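Local atomic coordinates of heroin esterase (Rhodococcus sp., PDB entry 1LZL), a protein that probably hydrolyses the acetyl ester groups of heroin, as an acetyl esterase of the alpha/beta hydrolase fold. Residues A[268-273]-A[280-285]. Sequence-based numbering, arbitrary orientation.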
loop_
_atom_site.group_PDB
_atom_site.type_symbol
_atom_site.label_atom_id
_atom_site.label_comp_id
_atom_site.label_asym_id
_atom_site.label_seq_id
_atom_site.Cartn_x
_atom_site.Cartn_y
_atom_site.Cartn_z
ATOM N N GLU A 268 12.263 10.634 0.830
ATOM C CA GLU A 268 12.062 12.006 0.356
ATOM C C GLU A 268 10.640 12.491 0.516
ATOM O O GLU A 268 10.412 13.646 0.847
ATOM C CB GLU A 268 12.450 12.103 -1.158
ATOM C CG GLU A 268 13.952 12.014 -1.337
ATOM C CD GLU A 268 14.432 12.021 -2.785
ATOM O OE1 GLU A 268 13.581 12.097 -3.729
ATOM O OE2 GLU A 268 15.668 11.938 -2.966
ATOM N N TYR A 269 9.670 11.604 0.289
ATOM C CA TYR A 269 8.266 12.048 0.461
ATOM C C TYR A 269 7.980 12.349 1.913
ATOM O O TYR A 269 7.327 13.338 2.274
ATOM C CB TYR A 269 7.338 10.967 -0.041
ATOM C CG TYR A 269 5.900 11.382 -0.289
ATOM C CD1 TYR A 269 5.604 12.272 -1.310
ATOM C CD2 TYR A 269 4.836 10.871 0.484
ATOM C CE1 TYR A 269 4.294 12.655 -1.553
ATOM C CE2 TYR A 269 3.513 11.237 0.233
ATOM C CZ TYR A 269 3.272 12.140 -0.804
ATOM O OH TYR A 269 1.958 12.527 -1.064
ATOM N N ALA A 270 8.469 11.486 2.829
ATOM C CA ALA A 270 8.292 11.704 4.255
ATOM C C ALA A 270 8.918 13.030 4.686
ATOM O O ALA A 270 8.316 13.785 5.478
ATOM C CB ALA A 270 8.920 10.566 5.060
ATOM N N LEU A 271 10.123 13.292 4.179
ATOM C CA LEU A 271 10.791 14.550 4.534
ATOM C C LEU A 271 9.984 15.730 4.040
ATOM O O LEU A 271 9.787 16.709 4.760
ATOM C CB LEU A 271 12.239 14.525 3.990
ATOM C CG LEU A 271 13.013 15.827 4.183
ATOM C CD1 LEU A 271 13.169 16.137 5.665
ATOM C CD2 LEU A 271 14.377 15.745 3.456
ATOM N N ARG A 272 9.463 15.689 2.800
ATOM C CA ARG A 272 8.684 16.805 2.297
ATOM C C ARG A 272 7.369 16.925 3.032
ATOM O O ARG A 272 6.895 18.048 3.269
ATOM C CB ARG A 272 8.458 16.613 0.804
ATOM C CG ARG A 272 9.777 16.833 0.057
ATOM C CD ARG A 272 9.644 16.380 -1.399
ATOM N NE ARG A 272 8.484 16.976 -1.929
ATOM C CZ ARG A 272 7.446 16.947 -2.682
ATOM N NH1 ARG A 272 7.144 15.884 -3.405
ATOM N NH2 ARG A 272 6.713 18.058 -2.677
ATOM N N LEU A 273 6.741 15.825 3.458
ATOM C CA LEU A 273 5.556 15.975 4.287
ATOM C C LEU A 273 5.883 16.728 5.578
ATOM O O LEU A 273 5.176 17.673 5.985
ATOM C CB LEU A 273 4.989 14.574 4.603
ATOM C CG LEU A 273 4.252 13.793 3.530
ATOM C CD1 LEU A 273 4.060 12.345 4.009
ATOM C CD2 LEU A 273 2.879 14.375 3.197
ATOM N N VAL A 280 4.744 13.278 10.889
ATOM C CA VAL A 280 5.160 12.041 10.208
ATOM C C VAL A 280 6.034 11.189 11.127
ATOM O O VAL A 280 6.899 11.710 11.831
ATOM C CB VAL A 280 5.931 12.349 8.922
ATOM C CG1 VAL A 280 6.295 11.063 8.147
ATOM C CG2 VAL A 280 5.147 13.275 8.006
ATOM N N GLU A 281 5.828 9.883 11.085
ATOM C CA GLU A 281 6.779 8.893 11.573
ATOM C C GLU A 281 7.395 8.264 10.329
ATOM O O GLU A 281 6.672 7.729 9.488
ATOM C CB GLU A 281 6.095 7.797 12.397
ATOM C CG GLU A 281 7.098 6.779 12.921
ATOM C CD GLU A 281 6.594 5.920 14.053
ATOM O OE1 GLU A 281 5.373 5.977 14.404
ATOM O OE2 GLU A 281 7.392 5.175 14.603
ATOM N N LEU A 282 8.710 8.380 10.236
ATOM C CA LEU A 282 9.472 7.808 9.130
ATOM C C LEU A 282 10.399 6.728 9.690
ATOM O O LEU A 282 11.098 7.000 10.674
ATOM C CB LEU A 282 10.317 8.878 8.406
ATOM C CG LEU A 282 11.380 8.323 7.430
ATOM C CD1 LEU A 282 10.747 7.543 6.275
ATOM C CD2 LEU A 282 12.201 9.506 6.922
ATOM N N HIS A 283 10.387 5.519 9.158
ATOM C CA HIS A 283 11.301 4.490 9.635
ATOM C C HIS A 283 11.872 3.717 8.459
ATOM O O HIS A 283 11.112 3.021 7.763
ATOM C CB HIS A 283 10.536 3.579 10.588
ATOM C CG HIS A 283 11.451 2.807 11.494
ATOM N ND1 HIS A 283 10.951 2.128 12.590
ATOM C CD2 HIS A 283 12.779 2.614 11.485
ATOM C CE1 HIS A 283 11.965 1.541 13.207
ATOM N NE2 HIS A 283 13.105 1.815 12.573
ATOM N N SER A 284 13.184 3.887 8.239
ATOM C CA SER A 284 13.902 3.035 7.268
ATOM C C SER A 284 14.581 1.946 8.067
ATOM O O SER A 284 15.421 2.198 8.954
ATOM C CB SER A 284 14.889 3.865 6.486
ATOM O OG SER A 284 15.321 3.250 5.255
ATOM N N PHE A 285 14.226 0.691 7.779
ATOM C CA PHE A 285 14.669 -0.437 8.599
ATOM C C PHE A 285 15.988 -0.960 8.044
ATOM O O PHE A 285 16.177 -0.962 6.795
ATOM C CB PHE A 285 13.604 -1.552 8.552
ATOM C CG PHE A 285 12.405 -1.274 9.437
ATOM C CD1 PHE A 285 11.350 -0.517 8.932
ATOM C CD2 PHE A 285 12.346 -1.723 10.759
ATOM C CE1 PHE A 285 10.247 -0.190 9.710
ATOM C CE2 PHE A 285 11.242 -1.408 11.561
ATOM C CZ PHE A 285 10.218 -0.647 11.027
#
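In the beta-alpha-beta unit that ends the central sheet of this alpha/beta hydrolase, helix 263-275 packs on strand 280-285 through Ala-270, Leu-273, Val-280 and Leu-282. The axes of 268-273 and 280-285 approach to 8.8 Å and run nearly antiparallel, at 156°. Ala-270 suits the closest backbone pairing, its CA 6.4 Å from CA of Leu-282, because a lone methyl lets the helix come down near the sheet. That methyl, CB of Ala-270, nests against the face of Leu-282 formed by CB, CD1 and CD2, with CD1 nearest at 3.7 Å.

Such a right-handed crossover links two parallel strands, here 252-257 and 280-285, the latter at the edge of the sheet; Leu-282 is partly exposed there, consistent with that outer position, while Ala-270 is buried. Two residues before Leu-282, on the same side of the strand, Val-280 offers both branches to the helix. Its CG1, anti to the backbone N (chi1 -176°), faces CB of Ala-270 at 4.1 Å, and its CG2 reaches CB of Leu-273 at 3.6 Å. A beta-branched residue fits the extended backbone and spreads its two methyls over Ala-270 and Leu-273, about one helical turn apart. Leu-273 meets the valine with the root of its side chain, which also touches Thr-252 of strand 252-257 and Leu-249.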